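Local coordinates for ESX secretion system protein EccC (Thermomonospora curvata, PDB 4NH0), which forms part of the ESX type VII secretion system, which exports proteins such as EsxA and EsxB, and might be its translocase ATPase, at residues I922-D927 with R959-G964; T940-L945 with Q1066-G1071; F978-R983 with V1043-E1048; E1039-V1044 with H1073-R1078; P1059-L1064 with E1089-R1094. One frame throughout, in Å; residues are numbered along the deposited sequence.

All five contacts lie in the third FtsK domain and build one P-loop NTPase core. Contacts 3 and 4 share strand 1039-1045, so their centres are 10 Å apart, and contact 3 comes nearest the nucleotide, with the D1046 side chain about 4 Å from both the bound ATP and the magnesium ion. Contact 1 brings the helix that follows the P-loop against the sheet; there I961 touches I1075 of contact 4 and T962 touches F978 of contact 3. A hydrogen bond between P942 O and H1073 ND1 joins contacts 2 and 4. Contact 5 packs on the other sheet face, where L1064 touches L1074 and I1091 touches I1076; its nearest atoms stay about 15 Å from contact 1.

Contact 1. Residues I922-D927 with R959-G964; sequences IPIGID and RLITAG
I922, I924 and I961 carry most of this helix-on-sheet packing, in which strand 922-927 meets the helix that follows the P-loop of the third FtsK domain. The two short segments run nearly antiparallel, at 160°, with their axes 8.5 Å apart at closest approach. I922 points at the helix and uses both arms of its side chain. Its CG2 branch, anti to the backbone N, sits 3.9 Å from G964 CA, where the glycine offers bare backbone to the isoleucine. The other arm reaches on to the main chain around G964, and its CD1 ends 4.1 Å from I961 O. I924 and I961 lie side by side and point the same way, touching through the CG2 branch of I924 and CG1 of I961 at 4.0 Å. I924 also packs on L936 and I1140 of the adjoining strands. No hydrogen bond crosses the contact. L960 also joins it, and its side chain packs on A1143, which belongs to the ATP site of this domain. Across the contact, L960 CD2 approaches the backbone carbonyl oxygen of the strand, I924 O, at 3.6 Å.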
# COMPACT_ATOMS: atom_id res chain seq x y z
N ILE A 922 18.70 36.49 26.45
CA ILE A 922 19.94 35.82 26.06
C ILE A 922 19.66 34.46 25.45
O ILE A 922 19.27 33.53 26.14
CB ILE A 922 20.88 35.64 27.26
CG1 ILE A 922 21.03 36.95 28.03
CG2 ILE A 922 22.23 35.12 26.80
CD1 ILE A 922 21.84 36.83 29.30
N PRO A 923 19.87 34.33 24.13
CA PRO A 923 19.72 33.04 23.46
C PRO A 923 20.80 32.06 23.89
O PRO A 923 21.96 32.45 23.99
CB PRO A 923 19.85 33.40 21.98
CG PRO A 923 20.68 34.63 21.97
CD PRO A 923 20.28 35.40 23.19
N ILE A 924 20.42 30.82 24.14
CA ILE A 924 21.38 29.81 24.58
C ILE A 924 21.45 28.65 23.59
O ILE A 924 22.35 27.82 23.66
CB ILE A 924 21.03 29.26 25.98
CG1 ILE A 924 19.66 28.59 25.96
CG2 ILE A 924 21.07 30.37 27.01
CD1 ILE A 924 19.24 28.03 27.29
N GLY A 925 20.49 28.60 22.67
CA GLY A 925 20.46 27.56 21.67
C GLY A 925 19.14 27.50 20.93
O GLY A 925 18.31 28.40 21.05
N ILE A 926 18.95 26.43 20.17
CA ILE A 926 17.71 26.23 19.42
C ILE A 926 17.07 24.90 19.80
O ILE A 926 17.76 23.94 20.13
CB ILE A 926 17.95 26.28 17.90
CG1 ILE A 926 18.91 25.18 17.47
CG2 ILE A 926 18.48 27.64 17.49
CD1 ILE A 926 19.13 25.11 15.98
N ASP A 927 15.74 24.85 19.74
CA ASP A 927 15.01 23.65 20.13
C ASP A 927 14.85 22.68 18.97
O ASP A 927 15.14 23.01 17.83
CB ASP A 927 13.64 24.02 20.70
CG ASP A 927 12.83 24.90 19.77
OD1 ASP A 927 13.22 25.06 18.60
OD2 ASP A 927 11.80 25.45 20.22
N ARG A 959 29.84 29.82 30.26
CA ARG A 959 30.58 30.90 29.61
C ARG A 959 29.72 31.58 28.56
O ARG A 959 29.84 32.79 28.34
CB ARG A 959 31.87 30.36 28.99
CG ARG A 959 32.95 30.04 30.01
CD ARG A 959 34.25 29.58 29.36
NE ARG A 959 34.26 28.14 29.10
CZ ARG A 959 34.21 27.60 27.88
NH1 ARG A 959 34.16 28.38 26.81
NH2 ARG A 959 34.23 26.29 27.74
N LEU A 960 28.85 30.81 27.91
CA LEU A 960 27.94 31.35 26.91
C LEU A 960 26.95 32.33 27.53
O LEU A 960 26.78 33.44 27.04
CB LEU A 960 27.17 30.23 26.22
CG LEU A 960 26.20 30.67 25.12
CD1 LEU A 960 26.96 31.29 23.96
CD2 LEU A 960 25.34 29.52 24.65
N ILE A 961 26.31 31.92 28.62
CA ILE A 961 25.35 32.76 29.32
C ILE A 961 26.02 34.00 29.89
O ILE A 961 25.48 35.10 29.81
CB ILE A 961 24.64 31.99 30.45
CG1 ILE A 961 23.87 30.80 29.89
CG2 ILE A 961 23.71 32.90 31.22
CD1 ILE A 961 23.07 30.05 30.94
N THR A 962 27.21 33.81 30.45
CA THR A 962 27.97 34.92 31.02
C THR A 962 28.28 35.97 29.95
O THR A 962 27.97 37.14 30.13
CB THR A 962 29.29 34.44 31.65
OG1 THR A 962 29.02 33.37 32.57
CG2 THR A 962 29.97 35.57 32.38
N ALA A 963 28.87 35.52 28.85
CA ALA A 963 29.22 36.41 27.74
C ALA A 963 28.00 37.16 27.22
O ALA A 963 28.12 38.29 26.74
CB ALA A 963 29.87 35.62 26.62
N GLY A 964 26.83 36.54 27.32
CA GLY A 964 25.59 37.18 26.93
C GLY A 964 25.25 38.34 27.85
O GLY A 964 24.69 39.34 27.41

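Contact 2. Residues T940-L945 with Q1066-G1071; sequences TDPHFL and QARDIG
R1068 and A1067 meet the stretch T940 to H943 where two loops come together at one end of the P-loop NTPase sheet of the third FtsK domain: the first leads into strand 944-947, the second into strand 1072-1078. The polar part of the contact is made by the guanidinium of R1068. T940 O lies over the centre of one of its faces, 3.6 Å from R1068 CZ, so the carbonyl oxygen looks at the flat cation and not at an N-H. D941 OD1 forms a long salt bridge with R1068 NH2, at 3.9 Å. The carboxylate and guanidinium planes are 40° apart and the oxygen stands well out of the guanidinium plane, which leaves an attraction of charges alone. The arginine chain bends at chi3, -53°, which sets NE off the line of the preceding carbons. Among the polar ties to the surroundings, H943 ND1 accepts a weak hydrogen bond from L1074 N, and H943 NE2 is weakly bonded to L1064 O.

Van der Waals packing comes from P942 and A1067. P942 points at the second loop, and its CD carbon comes 3.5 Å from R1068 NH2. P942 CB also rests over one face of the H943 ring, near the rim, within the first loop. The same imidazole packs on the methyl group of A1067, with H943 NE2 3.4 Å from A1067 CB.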
# COMPACT_ATOMS: atom_id res chain seq x y z
N THR A 940 12.30 38.28 34.05
CA THR A 940 11.09 37.54 34.38
C THR A 940 11.37 36.50 35.46
O THR A 940 10.72 36.47 36.50
CB THR A 940 10.48 36.86 33.15
OG1 THR A 940 11.48 36.04 32.52
CG2 THR A 940 10.00 37.90 32.15
N ASP A 941 12.34 35.63 35.19
CA ASP A 941 12.77 34.63 36.15
C ASP A 941 14.25 34.81 36.47
O ASP A 941 15.10 34.69 35.59
CB ASP A 941 12.49 33.22 35.63
CG ASP A 941 11.01 32.93 35.48
OD1 ASP A 941 10.21 33.55 36.21
OD2 ASP A 941 10.65 32.09 34.63
N PRO A 942 14.57 35.09 37.74
CA PRO A 942 15.90 35.50 38.18
C PRO A 942 16.97 34.42 38.16
O PRO A 942 18.15 34.75 38.06
CB PRO A 942 15.65 35.97 39.62
CG PRO A 942 14.47 35.19 40.06
CD PRO A 942 13.60 35.05 38.86
N HIS A 943 16.59 33.15 38.25
CA HIS A 943 17.58 32.08 38.41
C HIS A 943 17.63 31.11 37.24
O HIS A 943 16.73 31.08 36.40
CB HIS A 943 17.31 31.31 39.70
CG HIS A 943 17.16 32.18 40.91
ND1 HIS A 943 18.22 32.82 41.51
CD2 HIS A 943 16.06 32.53 41.62
CE1 HIS A 943 17.78 33.52 42.54
NE2 HIS A 943 16.48 33.36 42.63
N PHE A 944 18.69 30.31 37.19
CA PHE A 944 18.84 29.26 36.19
C PHE A 944 19.69 28.12 36.73
O PHE A 944 20.65 28.35 37.46
CB PHE A 944 19.45 29.82 34.90
CG PHE A 944 19.69 28.78 33.84
CD1 PHE A 944 18.63 28.30 33.08
CD2 PHE A 944 20.96 28.29 33.60
CE1 PHE A 944 18.84 27.34 32.11
CE2 PHE A 944 21.17 27.33 32.63
CZ PHE A 944 20.11 26.86 31.89
N LEU A 945 19.34 26.89 36.35
CA LEU A 945 20.02 25.71 36.87
C LEU A 945 20.20 24.65 35.79
O LEU A 945 19.30 24.40 35.00
CB LEU A 945 19.21 25.13 38.04
CG LEU A 945 19.73 23.87 38.73
CD1 LEU A 945 21.13 24.09 39.28
CD2 LEU A 945 18.78 23.46 39.84
N GLN A 1066 13.37 36.13 47.82
CA GLN A 1066 13.28 37.58 47.73
C GLN A 1066 14.22 38.14 46.67
O GLN A 1066 14.44 39.34 46.61
CB GLN A 1066 13.59 38.22 49.09
CG GLN A 1066 12.70 37.74 50.23
CD GLN A 1066 11.30 38.31 50.15
OE1 GLN A 1066 11.06 39.32 49.50
NE2 GLN A 1066 10.36 37.65 50.82
N ALA A 1067 14.76 37.25 45.84
CA ALA A 1067 15.75 37.64 44.84
C ALA A 1067 15.17 38.54 43.75
O ALA A 1067 15.91 39.17 43.00
CB ALA A 1067 16.37 36.40 44.21
N ARG A 1068 13.84 38.59 43.66
CA ARG A 1068 13.18 39.40 42.65
C ARG A 1068 13.06 40.85 43.10
O ARG A 1068 13.23 41.77 42.30
CB ARG A 1068 11.80 38.82 42.33
CG ARG A 1068 11.16 39.39 41.07
CD ARG A 1068 10.05 38.49 40.57
NE ARG A 1068 10.52 37.11 40.42
CZ ARG A 1068 9.78 36.12 39.92
NH1 ARG A 1068 8.53 36.36 39.54
NH2 ARG A 1068 10.28 34.90 39.82
N ASP A 1069 12.78 41.05 44.38
CA ASP A 1069 12.67 42.39 44.94
C ASP A 1069 14.04 43.04 45.07
O ASP A 1069 14.16 44.25 45.22
CB ASP A 1069 11.97 42.36 46.30
CG ASP A 1069 10.49 42.03 46.18
OD1 ASP A 1069 9.88 42.42 45.17
OD2 ASP A 1069 9.95 41.40 47.11
N ILE A 1070 15.08 42.22 45.03
CA ILE A 1070 16.45 42.71 45.03
C ILE A 1070 17.10 42.37 43.69
O ILE A 1070 16.42 41.95 42.76
CB ILE A 1070 17.27 42.12 46.19
CG1 ILE A 1070 17.34 40.60 46.09
CG2 ILE A 1070 16.66 42.53 47.52
CD1 ILE A 1070 17.95 39.93 47.30
N GLY A 1071 18.41 42.57 43.58
CA GLY A 1071 19.10 42.34 42.32
C GLY A 1071 19.95 41.08 42.31
O GLY A 1071 21.09 41.10 41.84

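Contact 3. Residues F978-R983 with V1043-E1048; sequences FIDYSR and VVDDYE
The F978 ring leans obliquely on V1043, with F978 CD2 3.8 Å from V1043 CB, and the two side chains lie side by side. Further along the same sheet face the carboxylates of D980 and D1045 also run side by side, their planes 12° apart; in both residues CG is anti to the backbone N, which starts the two chains off alike. Like charges are close here, D980 OD1 and D1045 OD2 being 4.2 Å apart, but D980 OD2 accepts from L985 N and D1045 OD2 from S955 OG, bonds likely to ease the repulsion. On the opposite sheet face I979 CD1 touches V1044 CG2 at 3.8 Å. The strands are parallel, and two backbone bonds join them: I979 N to V1043 O at 2.9 Å and D1045 N to I979 O at 3.1 Å.

The type I turn from D980 to R983 brings S982 OG to D1046 OD2. The hydroxyl donates across 2.9 Å and approaches 51° out of the carboxylate plane. An alanine in place of D1046 would probably leave S982 OG without its mate across the contact and the turn less firmly tied. A run of hydrophobic residues followed by two aspartates, with D1045 bonded to the P-loop serine S955 and D1046 touching ATP, is consistent with a Walker B motif. Strand 974-980 stands between strands 994-998 and 1039-1045, while helix 954-968 covers the F978 and V1043 face through T962 and L958.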
# COMPACT_ATOMS: atom_id res chain seq x y z
N PHE A 978 32.18 34.95 40.50
CA PHE A 978 32.34 33.57 40.05
C PHE A 978 32.80 32.64 41.16
O PHE A 978 33.63 32.99 42.00
CB PHE A 978 33.34 33.51 38.90
CG PHE A 978 32.90 34.24 37.66
CD1 PHE A 978 33.10 35.60 37.53
CD2 PHE A 978 32.28 33.56 36.63
CE1 PHE A 978 32.69 36.27 36.40
CE2 PHE A 978 31.87 34.22 35.49
CZ PHE A 978 32.07 35.58 35.38
N ILE A 979 32.24 31.43 41.17
CA ILE A 979 32.71 30.36 42.02
C ILE A 979 33.13 29.19 41.14
O ILE A 979 32.32 28.34 40.79
CB ILE A 979 31.65 29.90 43.03
CG1 ILE A 979 31.17 31.08 43.87
CG2 ILE A 979 32.21 28.81 43.94
CD1 ILE A 979 30.18 30.71 44.94
N ASP A 980 34.41 29.17 40.77
CA ASP A 980 34.90 28.19 39.81
C ASP A 980 36.12 27.47 40.35
O ASP A 980 37.26 27.85 40.07
CB ASP A 980 35.22 28.88 38.49
CG ASP A 980 35.56 27.90 37.39
OD1 ASP A 980 35.23 26.70 37.54
OD2 ASP A 980 36.16 28.32 36.38
N TYR A 981 35.88 26.42 41.14
CA TYR A 981 36.95 25.63 41.74
C TYR A 981 37.87 25.02 40.69
O TYR A 981 39.08 24.96 40.88
CB TYR A 981 36.37 24.52 42.62
CG TYR A 981 35.80 25.00 43.94
CD1 TYR A 981 36.10 26.26 44.43
CD2 TYR A 981 34.96 24.19 44.69
CE1 TYR A 981 35.58 26.70 45.63
CE2 TYR A 981 34.44 24.61 45.89
CZ TYR A 981 34.75 25.87 46.36
OH TYR A 981 34.23 26.30 47.56
N SER A 982 37.28 24.56 39.59
CA SER A 982 38.05 23.93 38.53
C SER A 982 38.74 24.96 37.65
O SER A 982 39.56 24.62 36.80
CB SER A 982 37.14 23.04 37.67
OG SER A 982 36.54 22.02 38.45
N ARG A 983 38.40 26.23 37.88
CA ARG A 983 38.92 27.34 37.09
C ARG A 983 38.71 27.08 35.60
O ARG A 983 39.66 26.86 34.85
CB ARG A 983 40.40 27.59 37.40
CG ARG A 983 40.74 27.44 38.87
CD ARG A 983 42.05 28.12 39.23
NE ARG A 983 42.90 28.37 38.07
CZ ARG A 983 43.55 29.51 37.86
NH1 ARG A 983 43.45 30.51 38.73
NH2 ARG A 983 44.30 29.66 36.78
N VAL A 1043 27.61 33.40 39.41
CA VAL A 1043 27.87 32.28 38.52
C VAL A 1043 28.65 31.18 39.23
O VAL A 1043 29.81 31.37 39.60
CB VAL A 1043 28.65 32.72 37.27
CG1 VAL A 1043 29.01 31.53 36.41
CG2 VAL A 1043 27.84 33.73 36.47
N VAL A 1044 28.01 30.04 39.43
CA VAL A 1044 28.62 28.93 40.15
C VAL A 1044 28.77 27.70 39.26
O VAL A 1044 27.79 27.13 38.80
CB VAL A 1044 27.80 28.55 41.40
CG1 VAL A 1044 28.48 27.40 42.13
CG2 VAL A 1044 27.64 29.75 42.31
N ASP A 1045 30.02 27.30 39.02
CA ASP A 1045 30.30 26.12 38.23
C ASP A 1045 30.75 24.98 39.14
O ASP A 1045 31.38 25.22 40.17
CB ASP A 1045 31.38 26.42 37.18
CG ASP A 1045 31.42 25.39 36.07
OD1 ASP A 1045 30.85 24.29 36.24
OD2 ASP A 1045 32.03 25.67 35.02
N ASP A 1046 30.41 23.75 38.76
CA ASP A 1046 30.72 22.56 39.54
C ASP A 1046 30.18 22.69 40.97
O ASP A 1046 30.95 22.73 41.93
CB ASP A 1046 32.23 22.31 39.57
CG ASP A 1046 32.79 22.05 38.19
OD1 ASP A 1046 32.20 21.23 37.45
OD2 ASP A 1046 33.82 22.66 37.83
N TYR A 1047 28.86 22.75 41.09
CA TYR A 1047 28.21 22.96 42.37
C TYR A 1047 28.37 21.77 43.31
O TYR A 1047 28.29 21.92 44.53
CB TYR A 1047 26.72 23.27 42.16
CG TYR A 1047 25.96 23.54 43.44
CD1 TYR A 1047 26.03 24.78 44.07
CD2 TYR A 1047 25.15 22.56 44.01
CE1 TYR A 1047 25.33 25.03 45.23
CE2 TYR A 1047 24.45 22.81 45.17
CZ TYR A 1047 24.54 24.04 45.78
OH TYR A 1047 23.84 24.28 46.93
N GLU A 1048 28.59 20.59 42.74
CA GLU A 1048 28.73 19.38 43.55
C GLU A 1048 30.02 19.42 44.36
O GLU A 1048 30.13 18.75 45.39
CB GLU A 1048 28.70 18.13 42.66
CG GLU A 1048 29.97 17.89 41.86
CD GLU A 1048 30.07 18.74 40.61
OE1 GLU A 1048 29.17 19.58 40.39
OE2 GLU A 1048 31.04 18.57 39.85

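Contact 4. Residues E1039-V1044 with H1073-R1078; sequences ELFLVV and HLIIAR
From F1041 with H1073 to V1044 with I1076 the two strands pair in parallel register, their axes 4.8 Å apart and 16° from parallel, as neighbours in the core sheet of this P-loop NTPase domain. L1042 N gives a hydrogen bond to H1073 O, and L1042 O receives one from I1075 N. V1044 repeats the pattern two residues on, its N bonded to I1075 O and its O to A1077 N.

H1073 dominates the side-chain contact. Its first torsion sets CG anti to the carbonyl carbon, beside the backbone N, which brings H1073 CG to 3.6 Å from F1041 CE2. The two rings make an offset stack, the centroids 4.4 Å apart and the planes at 21°. H1073 CD2 sits over one face of the phenyl ring, displaced toward the rim, at 3.4 Å from F1041 CZ. E1039 accepts a hydrogen bond from H1073 NE2 to its OE1, at 2.9 Å; the oxygen lies close to the imidazole plane, whereas the N-H arrives 58° out of the carboxylate plane. ND1, the other ring nitrogen, is bonded to P942 O, so the imidazole is held at both nitrogens and on a face. An alanine at H1073 would probably leave E1039 OE1 and P942 O without these partners and open a gap beside the F1041 ring.

F1041 also touches I1075 on this side of the sheet, CD2 to CD1 at 4.0 Å. On the other side, L1042 and L1074 run side by side and meet through the methyl carbons L1042 CD2 and L1074 CD1, 3.7 Å apart.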
# COMPACT_ATOMS: atom_id res chain seq x y z
N GLU A 1039 22.66 44.96 39.34
CA GLU A 1039 22.19 43.64 39.73
C GLU A 1039 23.38 42.70 39.85
O GLU A 1039 24.41 42.92 39.22
CB GLU A 1039 21.18 43.11 38.71
CG GLU A 1039 19.90 43.92 38.63
CD GLU A 1039 18.88 43.30 37.70
OE1 GLU A 1039 19.21 42.31 37.02
OE2 GLU A 1039 17.74 43.81 37.64
N LEU A 1040 23.24 41.66 40.65
CA LEU A 1040 24.34 40.73 40.87
C LEU A 1040 24.05 39.36 40.27
O LEU A 1040 23.02 38.75 40.55
CB LEU A 1040 24.65 40.59 42.36
CG LEU A 1040 25.74 39.58 42.72
CD1 LEU A 1040 27.04 39.91 42.00
CD2 LEU A 1040 25.96 39.54 44.22
N PHE A 1041 24.97 38.88 39.44
CA PHE A 1041 24.87 37.55 38.87
C PHE A 1041 25.90 36.62 39.49
O PHE A 1041 27.10 36.76 39.24
CB PHE A 1041 25.05 37.59 37.35
CG PHE A 1041 23.88 38.17 36.62
CD1 PHE A 1041 23.79 39.53 36.39
CD2 PHE A 1041 22.87 37.35 36.15
CE1 PHE A 1041 22.72 40.07 35.71
CE2 PHE A 1041 21.79 37.88 35.47
CZ PHE A 1041 21.71 39.24 35.25
N LEU A 1042 25.44 35.70 40.32
CA LEU A 1042 26.33 34.74 40.96
C LEU A 1042 26.48 33.50 40.09
O LEU A 1042 25.59 32.65 40.04
CB LEU A 1042 25.81 34.36 42.34
CG LEU A 1042 26.68 33.39 43.15
CD1 LEU A 1042 28.07 33.96 43.33
CD2 LEU A 1042 26.04 33.10 44.49
N VAL A 1043 27.61 33.40 39.41
CA VAL A 1043 27.87 32.28 38.52
C VAL A 1043 28.65 31.18 39.23
O VAL A 1043 29.81 31.37 39.60
CB VAL A 1043 28.65 32.72 37.27
CG1 VAL A 1043 29.01 31.53 36.41
CG2 VAL A 1043 27.84 33.73 36.47
N VAL A 1044 28.01 30.04 39.43
CA VAL A 1044 28.62 28.93 40.15
C VAL A 1044 28.77 27.70 39.26
O VAL A 1044 27.79 27.13 38.80
CB VAL A 1044 27.80 28.55 41.40
CG1 VAL A 1044 28.48 27.40 42.13
CG2 VAL A 1044 27.64 29.75 42.31
N HIS A 1073 20.82 37.07 41.32
CA HIS A 1073 20.63 36.05 40.30
C HIS A 1073 21.56 34.87 40.53
O HIS A 1073 22.76 35.05 40.75
CB HIS A 1073 20.86 36.63 38.90
CG HIS A 1073 19.91 37.72 38.53
ND1 HIS A 1073 18.56 37.52 38.37
CD2 HIS A 1073 20.12 39.04 38.29
CE1 HIS A 1073 17.98 38.66 38.05
NE2 HIS A 1073 18.90 39.60 37.99
N LEU A 1074 21.01 33.66 40.48
CA LEU A 1074 21.81 32.45 40.66
C LEU A 1074 21.90 31.64 39.38
O LEU A 1074 20.88 31.21 38.82
CB LEU A 1074 21.22 31.59 41.78
CG LEU A 1074 21.93 31.65 43.14
CD1 LEU A 1074 23.33 31.06 43.03
CD2 LEU A 1074 22.00 33.08 43.64
N ILE A 1075 23.12 31.42 38.91
CA ILE A 1075 23.37 30.61 37.73
C ILE A 1075 24.28 29.45 38.11
O ILE A 1075 25.47 29.63 38.33
CB ILE A 1075 24.00 31.43 36.60
CG1 ILE A 1075 23.21 32.71 36.36
CG2 ILE A 1075 24.07 30.60 35.32
CD1 ILE A 1075 23.77 33.59 35.28
N ILE A 1076 23.70 28.25 38.20
CA ILE A 1076 24.38 27.11 38.79
C ILE A 1076 24.49 25.92 37.85
O ILE A 1076 23.54 25.57 37.16
CB ILE A 1076 23.65 26.66 40.08
CG1 ILE A 1076 23.58 27.81 41.09
CG2 ILE A 1076 24.33 25.47 40.71
CD1 ILE A 1076 22.82 27.47 42.34
N ALA A 1077 25.67 25.31 37.82
CA ALA A 1077 25.88 24.06 37.10
C ALA A 1077 26.33 22.96 38.06
O ALA A 1077 27.22 23.18 38.88
CB ALA A 1077 26.90 24.25 35.99
N ARG A 1078 25.73 21.79 37.94
CA ARG A 1078 26.08 20.67 38.81
C ARG A 1078 26.26 19.38 38.02
O ARG A 1078 25.57 19.16 37.03
CB ARG A 1078 25.02 20.48 39.90
CG ARG A 1078 25.43 19.51 40.99
CD ARG A 1078 24.28 19.17 41.92
NE ARG A 1078 24.70 18.24 42.96
CZ ARG A 1078 25.02 16.97 42.73
NH1 ARG A 1078 24.97 16.48 41.50
NH2 ARG A 1078 25.39 16.19 43.73

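Contact 5. Residues P1059-L1064 with E1089-R1094; sequences PLAELL and EPIIQR
I1091 turns its chain twice to meet A1061: chi1 of -70° sets CG1 anti to the carbonyl carbon, and chi2 of -68° swings CD1 back toward the other segment. That methyl carbon lands 3.7 Å from A1061 CB and equally close to A1061 CA. L1064 takes an extended form, chi2 -175°, which carries its CD1 outward to the same isoleucine. The two side chains cross at about a right angle, with L1064 CD1 3.9 Å from I1091 CD1 and 3.8 Å from I1091 O. A1061 thus sits at the middle of the contact, its methyl group also facing P1090 CB at 4.2 Å. R1094 is extended from CG to NE, and its CD comes 3.7 Å from A1061 O. No hydrogen bond crosses between the segments, so the joint rests on apolar contact.

The contact joins the connection between strands 1039-1045 and 1072-1078 to helix 1090-1097, and both lie over the sheet of the third FtsK domain. L1064 packs on L1072 and L1074 and I1091 on I1076, all from strand 1072-1078, while L1060 leans on V1008 and I1011 of helix 1001-1017.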
# COMPACT_ATOMS: atom_id res chain seq x y z
N PRO A 1059 24.28 30.36 53.34
CA PRO A 1059 23.61 31.53 53.92
C PRO A 1059 22.65 32.26 52.97
O PRO A 1059 21.71 32.90 53.44
CB PRO A 1059 24.79 32.45 54.27
CG PRO A 1059 25.92 31.54 54.49
CD PRO A 1059 25.74 30.45 53.48
N LEU A 1060 22.88 32.15 51.67
CA LEU A 1060 22.07 32.88 50.69
C LEU A 1060 20.73 32.21 50.41
O LEU A 1060 19.91 32.74 49.66
CB LEU A 1060 22.85 33.03 49.38
CG LEU A 1060 24.13 33.87 49.45
CD1 LEU A 1060 24.88 33.81 48.14
CD2 LEU A 1060 23.81 35.30 49.83
N ALA A 1061 20.51 31.04 51.01
CA ALA A 1061 19.31 30.25 50.74
C ALA A 1061 18.02 30.96 51.14
O ALA A 1061 16.97 30.72 50.55
CB ALA A 1061 19.41 28.91 51.45
N GLU A 1062 18.11 31.83 52.13
CA GLU A 1062 16.94 32.53 52.64
C GLU A 1062 16.62 33.79 51.84
O GLU A 1062 15.58 34.42 52.05
CB GLU A 1062 17.14 32.88 54.12
CG GLU A 1062 18.59 33.09 54.52
CD GLU A 1062 18.83 32.83 56.00
OE1 GLU A 1062 18.39 31.77 56.49
OE2 GLU A 1062 19.47 33.68 56.66
N LEU A 1063 17.52 34.15 50.93
CA LEU A 1063 17.36 35.36 50.14
C LEU A 1063 16.79 35.06 48.75
O LEU A 1063 16.19 35.93 48.11
CB LEU A 1063 18.70 36.10 50.00
CG LEU A 1063 19.09 37.09 51.10
CD1 LEU A 1063 19.12 36.45 52.48
CD2 LEU A 1063 20.44 37.71 50.78
N LEU A 1064 16.99 33.83 48.30
CA LEU A 1064 16.56 33.40 46.97
C LEU A 1064 15.08 33.63 46.64
O LEU A 1064 14.75 33.94 45.50
CB LEU A 1064 16.90 31.92 46.77
CG LEU A 1064 18.38 31.57 46.91
CD1 LEU A 1064 18.62 30.10 46.57
CD2 LEU A 1064 19.23 32.47 46.03
N GLU A 1089 18.61 19.77 48.87
CA GLU A 1089 19.49 20.77 49.46
C GLU A 1089 18.81 22.14 49.45
O GLU A 1089 18.18 22.50 48.47
CB GLU A 1089 20.82 20.83 48.71
CG GLU A 1089 21.53 19.49 48.61
CD GLU A 1089 22.75 19.54 47.71
OE1 GLU A 1089 23.01 20.62 47.12
OE2 GLU A 1089 23.45 18.52 47.59
N PRO A 1090 18.96 22.89 50.55
CA PRO A 1090 18.29 24.18 50.77
C PRO A 1090 18.36 25.13 49.57
O PRO A 1090 17.35 25.73 49.21
CB PRO A 1090 19.04 24.77 51.96
CG PRO A 1090 19.51 23.58 52.71
CD PRO A 1090 19.84 22.55 51.68
N ILE A 1091 19.54 25.25 48.97
CA ILE A 1091 19.72 26.12 47.81
C ILE A 1091 18.91 25.62 46.61
O ILE A 1091 18.04 26.33 46.11
CB ILE A 1091 21.20 26.21 47.40
CG1 ILE A 1091 21.99 27.01 48.44
CG2 ILE A 1091 21.34 26.87 46.04
CD1 ILE A 1091 21.62 28.47 48.49
N ILE A 1092 19.20 24.40 46.17
CA ILE A 1092 18.58 23.84 44.98
C ILE A 1092 17.08 23.60 45.16
O ILE A 1092 16.29 23.85 44.24
CB ILE A 1092 19.26 22.52 44.57
CG1 ILE A 1092 20.72 22.78 44.20
CG2 ILE A 1092 18.53 21.86 43.42
CD1 ILE A 1092 21.42 21.58 43.59
N GLN A 1093 16.68 23.14 46.34
CA GLN A 1093 15.28 22.79 46.58
C GLN A 1093 14.37 24.01 46.48
O GLN A 1093 13.19 23.88 46.16
CB GLN A 1093 15.11 22.12 47.95
CG GLN A 1093 15.10 23.07 49.14
CD GLN A 1093 13.70 23.48 49.54
OE1 GLN A 1093 12.71 22.97 49.01
NE2 GLN A 1093 13.60 24.41 50.49
N ARG A 1094 14.92 25.19 46.74
CA ARG A 1094 14.15 26.42 46.67
C ARG A 1094 14.19 27.02 45.28
O ARG A 1094 13.23 27.65 44.83
CB ARG A 1094 14.64 27.43 47.71
CG ARG A 1094 13.58 27.82 48.72
CD ARG A 1094 14.19 28.32 50.02
NE ARG A 1094 13.16 28.61 51.01
CZ ARG A 1094 13.37 28.60 52.33
NH1 ARG A 1094 14.57 28.31 52.81
NH2 ARG A 1094 12.37 28.87 53.16